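Local coordinates for protein glycerophosphodiester phosphodiesterase (Thermotoga maritima, PDB 1O1Z) that belongs to the glycerophosphodiester phosphodiesterase family, whose members are built on a TIM-barrel fold, at residues A[28-33]-A[94-99]; A[111-116]-A[139-144]; A[132-137]-A[151-156]. All blocks are in the same frame, centred on the assembly; numbering follows the deposited sequence.

Overall arrangement
The chain folds as a TIM barrel, and three contacts join helices and loops around the barrel strands. From the N terminus, contact 1 comes first. It closes a loop of 60 residues between the start of helix 30-38 and helix 93-99, and it is finished before the others begin. Contacts 2 and 3 then cross. Segment 111-116 opens contact 2, 132-137 opens contact 3, 139-144 closes contact 2, and 151-156 closes contact 3. Both use helix 136-142, and they touch where Leu139 packs near Ser133. Contact 2 ties the loop after strand 105-110 to helix 136-142. Contact 3 ties the end of strand 129-133 to the loop after strand 148-151. Contacts 1 and 3 lie on opposite sides of the chain's centre, about 25 Å between their centres.

Contact 1 (A[28-33]-A[94-99]); sequences NTLEAF and KEVFEN
Leu30 and Val96 mark the closest approach of the two backbones, with CA of Leu30 and CA of Val96 6.5 Å apart. Segment 28-33 is the first turn of a helix and the residues before it. Segment 94-99 belongs to a second helix. No hydrogen bond joins them. Leu30 carries the packing with both methyls. Its CD2 lies 3.9 Å from Glu95 O and also touches the backbone of Val96. Its CD1 meets ND2 of Asn99 at 3.9 Å, the two side chains crossing at about a right angle. Asn99 ND2 donates back to Glu95 O, four residues earlier, at 2.8 Å. Leu30 thus rests beside both the donor and the acceptor of that bond. Phe33 brings CE2 to within 3.7 Å of Val96 CG2. CG2, anti to the carbonyl carbon of Val96, is the branch that reaches the ring, obliquely. Thr29 is the N-cap of helix 30-38: its OG1 accepts from Ala32 N at 3.2 Å. Glu95 turns its carboxylate to Lys83. Phe33 and Val96 both continue onto Leu46 of strand 43-50 and Val58 of strand 56-58, and Val96 also reaches Ile106 of strand 105-110.

Contact 2 (A[111-116]-A[139-144]); sequences KEREAA and LDEKFK
Arg113 and Glu141 form the polar part of this contact. NH2 of Arg113 donates to OE1 of Glu141 at 3.0 Å, a salt bridge with an N-H...O angle of 146°. The two side chains cross at about a right angle, and their flat groups are turned 39° apart. NH2 meets OE1 from above the carboxylate plane, 45° out of it.

A water makes a second link. It accepts from Arg113 NH1 at 2.6 Å, in the guanidinium plane, and donates to Glu141 OE1 at 2.7 Å. OE1 thus takes one bond from NH2 and one from the water, which is itself held by NH1.

Lys142 adds an aliphatic contact, with its CD 3.8 Å from Arg113 NH1. Its NZ forms a salt bridge with Asp117. NZ of Lys142 and NH1 of Arg113, which carry like charges, lie 5.3 Å apart; the salt bridge to Asp117 would be expected to offset them in part.

The apolar pair, Ala116 and Phe143, is buried, whereas Arg113 and Glu141 are exposed. CB of Ala116 meets CE1 of Phe143 at 3.8 Å, approaching the ring obliquely. Leu139 CD2 lies over one ring face of Phe143, toward its rim, and the ring also meets that of Phe131.

The contact joins two successive beta-alpha units of the TIM barrel. The loop after strand 105-110 and the start of helix 116-123 lie against the last turn of helix 136-142 and Phe143 just after it.

Contact 3 (A[132-137]-A[151-156]); sequences SSFDLD and LIDEEN
Phe134 and Leu151 have the nearest backbones, CA to CA 4.7 Å, where parallel strands 129-133 and 148-151 end and Leu151 N donates to Ser133 O at 3.0 Å. The Phe134 ring lies on Leu151. CB of Leu151 sits over the ring centre, 3.5 Å from the centroid and 8° off the normal, a CH-pi contact. Asp153 brings CB to CE1 of Phe134 and OD2 to CD1 (3.6 Å), OD2 lying obliquely to the ring, with the carboxylate and ring planes 15° apart.

Asn156 ties its loop to the turn that follows strand 129-133. Its ND2 donates to Phe134 O at 2.9 Å, in the carbonyl plane on a lone pair, and to Leu151 O at 2.8 Å. Both acceptors lie close to the amide plane, so the group is held flat. OD1 of Asn156 accepts from Asp153 N at 3.0 Å, which fixes which end of the amide faces which way. In return, OD1 of Asp153 accepts from Asn156 N at 2.8 Å and from Glu155 N. Leu136, at the start of helix 136-142, brings CD2 against Asn156 ND2 and Leu151 O.

The Asp153 bonds make an Asx turn and an Asx motif, and Ser133 OG, accepting from Asp135 N, makes an ST turn. Both shape loops at the C-terminal ends of neighbouring barrel strands, the end where TIM-barrel enzymes carry their active sites.

Contact 1 (A[28-33]-A[94-99])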
loop_
_atom_site.group_PDB
_atom_site.type_symbol
_atom_site.label_atom_id
_atom_site.label_comp_id
_atom_site.label_asym_id
_atom_site.label_seq_id
_atom_site.Cartn_x
_atom_site.Cartn_y
_atom_site.Cartn_z
ATOM N N ASN A 28 1.839 -7.218 8.601
ATOM C CA ASN A 28 1.719 -8.055 7.409
ATOM C C ASN A 28 1.279 -9.504 7.676
ATOM O O ASN A 28 1.439 -10.371 6.812
ATOM C CB ASN A 28 2.976 -7.969 6.531
ATOM C CG ASN A 28 2.949 -6.808 5.569
ATOM O OD1 ASN A 28 1.880 -6.343 5.151
ATOM N ND2 ASN A 28 4.129 -6.305 5.230
ATOM N N THR A 29 0.695 -9.753 8.845
ATOM C CA THR A 29 0.118 -11.069 9.156
ATOM C C THR A 29 -1.376 -11.080 8.964
ATOM O O THR A 29 -2.031 -10.026 8.992
ATOM C CB THR A 29 0.394 -11.490 10.612
ATOM O OG1 THR A 29 -0.201 -10.545 11.537
ATOM C CG2 THR A 29 1.889 -11.538 10.901
ATOM N N LEU A 30 -1.954 -12.277 8.843
ATOM C CA LEU A 30 -3.399 -12.362 8.678
ATOM C C LEU A 30 -4.101 -11.734 9.867
ATOM O O LEU A 30 -5.109 -11.065 9.699
ATOM C CB LEU A 30 -3.890 -13.805 8.499
ATOM C CG LEU A 30 -3.501 -14.514 7.218
ATOM C CD1 LEU A 30 -3.975 -15.958 7.269
ATOM C CD2 LEU A 30 -4.095 -13.789 6.016
ATOM N N GLU A 31 -3.584 -11.961 11.076
ATOM C CA GLU A 31 -4.151 -11.362 12.258
ATOM C C GLU A 31 -4.175 -9.846 12.138
ATOM O O GLU A 31 -5.202 -9.222 12.388
ATOM C CB GLU A 31 -3.378 -11.786 13.510
ATOM C CG GLU A 31 -3.906 -11.154 14.785
ATOM C CD GLU A 31 -3.074 -11.514 15.998
ATOM O OE1 GLU A 31 -1.831 -11.455 15.911
ATOM O OE2 GLU A 31 -3.671 -11.819 17.044
ATOM N N ALA A 32 -3.061 -9.237 11.727
ATOM C CA ALA A 32 -3.022 -7.770 11.608
ATOM C C ALA A 32 -4.050 -7.264 10.586
ATOM O O ALA A 32 -4.727 -6.265 10.814
ATOM C CB ALA A 32 -1.637 -7.305 11.255
ATOM N N PHE A 33 -4.182 -7.965 9.462
ATOM C CA PHE A 33 -5.150 -7.534 8.447
ATOM C C PHE A 33 -6.576 -7.683 8.952
ATOM O O PHE A 33 -7.386 -6.774 8.818
ATOM C CB PHE A 33 -4.997 -8.322 7.145
ATOM C CG PHE A 33 -3.633 -8.216 6.511
ATOM C CD1 PHE A 33 -3.046 -6.986 6.304
ATOM C CD2 PHE A 33 -2.960 -9.340 6.044
ATOM C CE1 PHE A 33 -1.803 -6.866 5.702
ATOM C CE2 PHE A 33 -1.709 -9.221 5.453
ATOM C CZ PHE A 33 -1.132 -8.003 5.280
ATOM N N LYS A 94 -2.639 -14.962 -1.843
ATOM C CA LYS A 94 -3.795 -15.850 -1.939
ATOM C C LYS A 94 -4.560 -15.977 -0.607
ATOM O O LYS A 94 -5.814 -15.881 -0.559
ATOM C CB LYS A 94 -3.355 -17.233 -2.418
ATOM C CG LYS A 94 -4.439 -18.326 -2.376
ATOM C CD LYS A 94 -3.911 -19.635 -2.952
ATOM C CE LYS A 94 -4.964 -20.749 -2.881
ATOM N NZ LYS A 94 -5.245 -21.143 -1.468
ATOM N N GLU A 95 -3.825 -16.207 0.480
ATOM C CA GLU A 95 -4.430 -16.343 1.807
ATOM C C GLU A 95 -5.077 -15.046 2.310
ATOM O O GLU A 95 -6.136 -15.069 2.954
ATOM C CB GLU A 95 -3.388 -16.860 2.803
ATOM C CG GLU A 95 -2.998 -18.287 2.531
ATOM C CD GLU A 95 -1.894 -18.801 3.417
ATOM O OE1 GLU A 95 -0.803 -18.188 3.458
ATOM O OE2 GLU A 95 -2.118 -19.839 4.066
ATOM N N VAL A 96 -4.477 -13.902 1.993
ATOM C CA VAL A 96 -5.093 -12.627 2.365
ATOM C C VAL A 96 -6.458 -12.490 1.698
ATOM O O VAL A 96 -7.432 -12.108 2.343
ATOM C CB VAL A 96 -4.190 -11.432 2.041
ATOM C CG1 VAL A 96 -4.885 -10.139 2.367
ATOM C CG2 VAL A 96 -2.877 -11.535 2.808
ATOM N N PHE A 97 -6.529 -12.817 0.407
ATOM C CA PHE A 97 -7.798 -12.717 -0.322
ATOM C C PHE A 97 -8.865 -13.625 0.297
ATOM O O PHE A 97 -10.032 -13.262 0.318
ATOM C CB PHE A 97 -7.629 -13.103 -1.797
ATOM C CG PHE A 97 -6.885 -12.112 -2.657
ATOM C CD1 PHE A 97 -6.443 -10.883 -2.206
ATOM C CD2 PHE A 97 -6.639 -12.435 -3.981
ATOM C CE1 PHE A 97 -5.774 -10.009 -3.056
ATOM C CE2 PHE A 97 -5.977 -11.561 -4.812
ATOM C CZ PHE A 97 -5.564 -10.360 -4.355
ATOM N N GLU A 98 -8.458 -14.793 0.806
ATOM C CA GLU A 98 -9.398 -15.717 1.455
ATOM C C GLU A 98 -9.937 -15.197 2.786
ATOM O O GLU A 98 -10.994 -15.646 3.250
ATOM C CB GLU A 98 -8.701 -17.079 1.653
ATOM C CG GLU A 98 -8.473 -17.801 0.346
ATOM C CD GLU A 98 -7.514 -18.987 0.430
ATOM O OE1 GLU A 98 -6.940 -19.253 1.509
ATOM O OE2 GLU A 98 -7.331 -19.655 -0.610
ATOM N N ASN A 99 -9.225 -14.264 3.410
ATOM C CA ASN A 99 -9.538 -13.769 4.752
ATOM C C ASN A 99 -9.996 -12.305 4.878
ATOM O O ASN A 99 -10.381 -11.849 5.973
ATOM C CB ASN A 99 -8.340 -14.053 5.654
ATOM C CG ASN A 99 -8.196 -15.530 5.938
ATOM O OD1 ASN A 99 -8.962 -16.083 6.742
ATOM N ND2 ASN A 99 -7.259 -16.194 5.259
#

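Contact 2 (A[111-116]-A[139-144])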
loop_
_atom_site.group_PDB
_atom_site.type_symbol
_atom_site.label_atom_id
_atom_site.label_comp_id
_atom_site.label_asym_id
_atom_site.label_seq_id
_atom_site.Cartn_x
_atom_site.Cartn_y
_atom_site.Cartn_z
ATOM N N LYS A 111 6.928 -4.932 -4.415
ATOM C CA LYS A 111 8.298 -4.655 -4.013
ATOM C C LYS A 111 9.357 -5.095 -5.033
ATOM O O LYS A 111 10.510 -4.651 -4.961
ATOM C CB LYS A 111 8.582 -5.341 -2.659
ATOM C CG LYS A 111 7.818 -4.768 -1.486
ATOM C CD LYS A 111 8.215 -3.292 -1.247
ATOM C CE LYS A 111 7.963 -2.796 0.145
ATOM N NZ LYS A 111 8.365 -1.343 0.261
ATOM N N GLU A 112 8.949 -5.990 -5.937
ATOM C CA GLU A 112 9.813 -6.631 -6.929
ATOM C C GLU A 112 9.110 -6.717 -8.270
ATOM O O GLU A 112 8.008 -7.268 -8.349
ATOM C CB GLU A 112 10.118 -8.073 -6.485
ATOM C CG GLU A 112 10.742 -8.160 -5.132
ATOM C CD GLU A 112 10.945 -9.589 -4.654
ATOM O OE1 GLU A 112 10.336 -10.538 -5.240
ATOM O OE2 GLU A 112 11.690 -9.724 -3.681
ATOM N N ARG A 113 9.734 -6.188 -9.330
ATOM C CA ARG A 113 9.146 -6.298 -10.672
ATOM C C ARG A 113 8.835 -7.729 -11.046
ATOM O O ARG A 113 7.829 -8.006 -11.681
ATOM C CB ARG A 113 10.045 -5.662 -11.740
ATOM C CG ARG A 113 9.724 -6.073 -13.199
ATOM C CD ARG A 113 10.643 -5.428 -14.249
ATOM N NE ARG A 113 10.300 -4.002 -14.474
ATOM C CZ ARG A 113 9.443 -3.579 -15.376
ATOM N NH1 ARG A 113 8.785 -4.492 -16.099
ATOM N NH2 ARG A 113 9.234 -2.257 -15.565
ATOM N N GLU A 114 9.697 -8.657 -10.653
ATOM C CA GLU A 114 9.490 -10.057 -11.017
ATOM C C GLU A 114 8.223 -10.682 -10.434
ATOM O O GLU A 114 7.790 -11.723 -10.907
ATOM C CB GLU A 114 10.728 -10.895 -10.669
ATOM C CG GLU A 114 11.129 -10.878 -9.208
ATOM C CD GLU A 114 12.163 -9.789 -8.854
ATOM O OE1 GLU A 114 12.277 -8.730 -9.544
ATOM O OE2 GLU A 114 12.884 -9.980 -7.833
ATOM N N ALA A 115 7.635 -10.046 -9.412
ATOM C CA ALA A 115 6.375 -10.511 -8.830
ATOM C C ALA A 115 5.155 -10.039 -9.587
ATOM O O ALA A 115 4.064 -10.535 -9.358
ATOM C CB ALA A 115 6.266 -10.072 -7.382
ATOM N N ALA A 116 5.320 -9.066 -10.484
ATOM C CA ALA A 116 4.164 -8.400 -11.087
ATOM C C ALA A 116 3.261 -9.348 -11.872
ATOM O O ALA A 116 2.041 -9.304 -11.690
ATOM C CB ALA A 116 4.617 -7.262 -11.973
ATOM N N LEU A 139 4.519 0.281 -13.281
ATOM C CA LEU A 139 3.059 0.458 -13.244
ATOM C C LEU A 139 2.565 0.863 -14.622
ATOM O O LEU A 139 1.594 0.303 -15.138
ATOM C CB LEU A 139 2.665 1.495 -12.194
ATOM C CG LEU A 139 3.018 1.080 -10.758
ATOM C CD1 LEU A 139 2.794 2.258 -9.801
ATOM C CD2 LEU A 139 2.235 -0.141 -10.325
ATOM N N ASP A 140 3.224 1.844 -15.225
ATOM C CA ASP A 140 2.786 2.332 -16.537
ATOM C C ASP A 140 2.898 1.274 -17.629
ATOM O O ASP A 140 2.113 1.295 -18.586
ATOM C CB ASP A 140 3.565 3.549 -16.973
ATOM C CG ASP A 140 3.356 4.757 -16.092
ATOM O OD1 ASP A 140 2.319 4.885 -15.420
ATOM O OD2 ASP A 140 4.192 5.687 -16.127
ATOM N N GLU A 141 3.894 0.382 -17.524
ATOM C CA GLU A 141 4.110 -0.638 -18.529
ATOM C C GLU A 141 3.225 -1.863 -18.378
ATOM O O GLU A 141 2.795 -2.448 -19.382
ATOM C CB GLU A 141 5.586 -1.056 -18.510
ATOM C CG GLU A 141 6.517 0.040 -18.967
ATOM C CD GLU A 141 7.978 -0.193 -18.609
ATOM O OE1 GLU A 141 8.317 -1.336 -18.215
ATOM O OE2 GLU A 141 8.791 0.759 -18.730
ATOM N N LYS A 142 2.986 -2.288 -17.146
ATOM C CA LYS A 142 2.351 -3.595 -16.902
ATOM C C LYS A 142 0.993 -3.530 -16.242
ATOM O O LYS A 142 0.265 -4.538 -16.249
ATOM C CB LYS A 142 3.265 -4.491 -16.058
ATOM C CG LYS A 142 4.502 -4.940 -16.804
ATOM C CD LYS A 142 5.292 -6.009 -16.053
ATOM C CE LYS A 142 4.682 -7.374 -16.177
ATOM N NZ LYS A 142 5.121 -8.061 -17.433
ATOM N N PHE A 143 0.620 -2.380 -15.679
ATOM C CA PHE A 143 -0.611 -2.291 -14.869
ATOM C C PHE A 143 -1.714 -1.467 -15.524
ATOM O O PHE A 143 -2.696 -1.123 -14.884
ATOM C CB PHE A 143 -0.258 -1.814 -13.461
ATOM C CG PHE A 143 0.437 -2.870 -12.630
ATOM C CD1 PHE A 143 1.784 -3.146 -12.812
ATOM C CD2 PHE A 143 -0.270 -3.621 -11.705
ATOM C CE1 PHE A 143 2.401 -4.139 -12.081
ATOM C CE2 PHE A 143 0.352 -4.627 -10.974
ATOM C CZ PHE A 143 1.694 -4.871 -11.142
ATOM N N LYS A 144 -1.578 -1.162 -16.811
ATOM C CA LYS A 144 -2.682 -0.515 -17.491
ATOM C C LYS A 144 -3.922 -1.386 -17.404
ATOM O O LYS A 144 -3.844 -2.607 -17.470
ATOM C CB LYS A 144 -2.360 -0.190 -18.936
ATOM C CG LYS A 144 -1.256 0.840 -19.164
ATOM C CD LYS A 144 -1.577 2.131 -18.444
ATOM C CE LYS A 144 -0.742 3.297 -18.861
ATOM N NZ LYS A 144 -1.258 4.468 -18.105
HETATM O O HOH W 1 7.482 -3.890 -18.281
#

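Contact 3 (A[132-137]-A[151-156])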
loop_
_atom_site.group_PDB
_atom_site.type_symbol
_atom_site.label_atom_id
_atom_site.label_comp_id
_atom_site.label_asym_id
_atom_site.label_seq_id
_atom_site.Cartn_x
_atom_site.Cartn_y
_atom_site.Cartn_z
ATOM N N SER A 132 0.377 -0.471 -6.098
ATOM C CA SER A 132 1.253 0.661 -5.999
ATOM C C SER A 132 2.695 0.200 -6.010
ATOM O O SER A 132 3.016 -0.982 -5.811
ATOM C CB SER A 132 0.965 1.487 -4.748
ATOM O OG SER A 132 1.082 0.700 -3.567
ATOM N N SER A 133 3.572 1.149 -6.300
ATOM C CA SER A 133 5.000 0.888 -6.359
ATOM C C SER A 133 5.739 2.206 -6.456
ATOM O O SER A 133 5.227 3.199 -6.994
ATOM C CB SER A 133 5.356 0.012 -7.567
ATOM O OG SER A 133 6.751 -0.294 -7.599
ATOM N N PHE A 134 6.985 2.224 -5.958
ATOM C CA PHE A 134 7.878 3.333 -6.241
ATOM C C PHE A 134 8.487 3.242 -7.669
ATOM O O PHE A 134 9.092 4.194 -8.160
ATOM C CB PHE A 134 9.018 3.362 -5.190
ATOM C CG PHE A 134 8.576 3.786 -3.805
ATOM C CD1 PHE A 134 8.471 5.130 -3.489
ATOM C CD2 PHE A 134 8.242 2.855 -2.849
ATOM C CE1 PHE A 134 8.077 5.536 -2.209
ATOM C CE2 PHE A 134 7.817 3.255 -1.582
ATOM C CZ PHE A 134 7.731 4.610 -1.283
ATOM N N ASP A 135 8.294 2.080 -8.315
ATOM C CA ASP A 135 8.735 1.824 -9.693
ATOM C C ASP A 135 7.632 2.270 -10.652
ATOM O O ASP A 135 6.738 1.508 -11.023
ATOM C CB ASP A 135 9.026 0.337 -9.810
ATOM C CG ASP A 135 9.719 -0.063 -11.076
ATOM O OD1 ASP A 135 9.714 0.702 -12.082
ATOM O OD2 ASP A 135 10.309 -1.200 -11.132
ATOM N N LEU A 136 7.667 3.550 -10.994
ATOM C CA LEU A 136 6.569 4.142 -11.729
ATOM C C LEU A 136 6.485 3.557 -13.148
ATOM O O LEU A 136 5.393 3.355 -13.672
ATOM C CB LEU A 136 6.695 5.665 -11.757
ATOM C CG LEU A 136 6.879 6.287 -10.367
ATOM C CD1 LEU A 136 6.811 7.799 -10.554
ATOM C CD2 LEU A 136 5.873 5.811 -9.363
ATOM N N ASP A 137 7.630 3.273 -13.758
ATOM C CA ASP A 137 7.636 2.681 -15.100
ATOM C C ASP A 137 6.960 1.319 -15.087
ATOM O O ASP A 137 6.275 0.960 -16.034
ATOM C CB ASP A 137 9.028 2.515 -15.667
ATOM C CG ASP A 137 9.751 3.815 -15.938
ATOM O OD1 ASP A 137 9.168 4.926 -15.849
ATOM O OD2 ASP A 137 10.958 3.784 -16.296
ATOM N N LEU A 151 3.731 5.592 -5.841
ATOM C CA LEU A 151 4.341 5.945 -4.570
ATOM C C LEU A 151 5.440 6.918 -4.870
ATOM O O LEU A 151 6.303 6.630 -5.693
ATOM C CB LEU A 151 4.897 4.715 -3.860
ATOM C CG LEU A 151 3.836 3.948 -3.101
ATOM C CD1 LEU A 151 4.227 2.480 -2.868
ATOM C CD2 LEU A 151 3.635 4.658 -1.753
ATOM N N ILE A 152 5.432 8.043 -4.176
ATOM C CA ILE A 152 6.385 9.109 -4.437
ATOM C C ILE A 152 7.443 9.185 -3.350
ATOM O O ILE A 152 7.108 9.204 -2.170
ATOM C CB ILE A 152 5.603 10.436 -4.550
ATOM C CG1 ILE A 152 4.501 10.357 -5.620
ATOM C CG2 ILE A 152 6.558 11.587 -4.787
ATOM C CD1 ILE A 152 3.557 11.539 -5.598
ATOM N N ASP A 153 8.711 9.217 -3.758
ATOM C CA ASP A 153 9.826 9.433 -2.834
ATOM C C ASP A 153 10.628 10.641 -3.323
ATOM O O ASP A 153 10.191 11.345 -4.248
ATOM C CB ASP A 153 10.661 8.144 -2.636
ATOM C CG ASP A 153 11.420 7.693 -3.888
ATOM O OD1 ASP A 153 11.705 8.521 -4.770
ATOM O OD2 ASP A 153 11.795 6.508 -4.059
ATOM N N GLU A 154 11.786 10.895 -2.719
ATOM C CA GLU A 154 12.509 12.135 -2.992
ATOM C C GLU A 154 13.046 12.212 -4.424
ATOM O O GLU A 154 13.227 13.309 -4.967
ATOM C CB GLU A 154 13.665 12.326 -2.001
ATOM N N GLU A 155 13.308 11.053 -5.017
ATOM C CA GLU A 155 13.995 10.969 -6.296
ATOM C C GLU A 155 13.121 10.548 -7.481
ATOM O O GLU A 155 13.314 11.038 -8.590
ATOM C CB GLU A 155 15.161 9.984 -6.167
ATOM C CG GLU A 155 16.225 10.410 -5.165
ATOM N N ASN A 156 12.167 9.644 -7.264
ATOM C CA ASN A 156 11.606 8.901 -8.379
ATOM C C ASN A 156 10.771 9.736 -9.353
ATOM O O ASN A 156 10.685 9.399 -10.531
ATOM C CB ASN A 156 10.870 7.624 -7.908
ATOM C CG ASN A 156 9.565 7.896 -7.165
ATOM O OD1 ASN A 156 9.290 9.017 -6.711
ATOM N ND2 ASN A 156 8.788 6.853 -7.000
#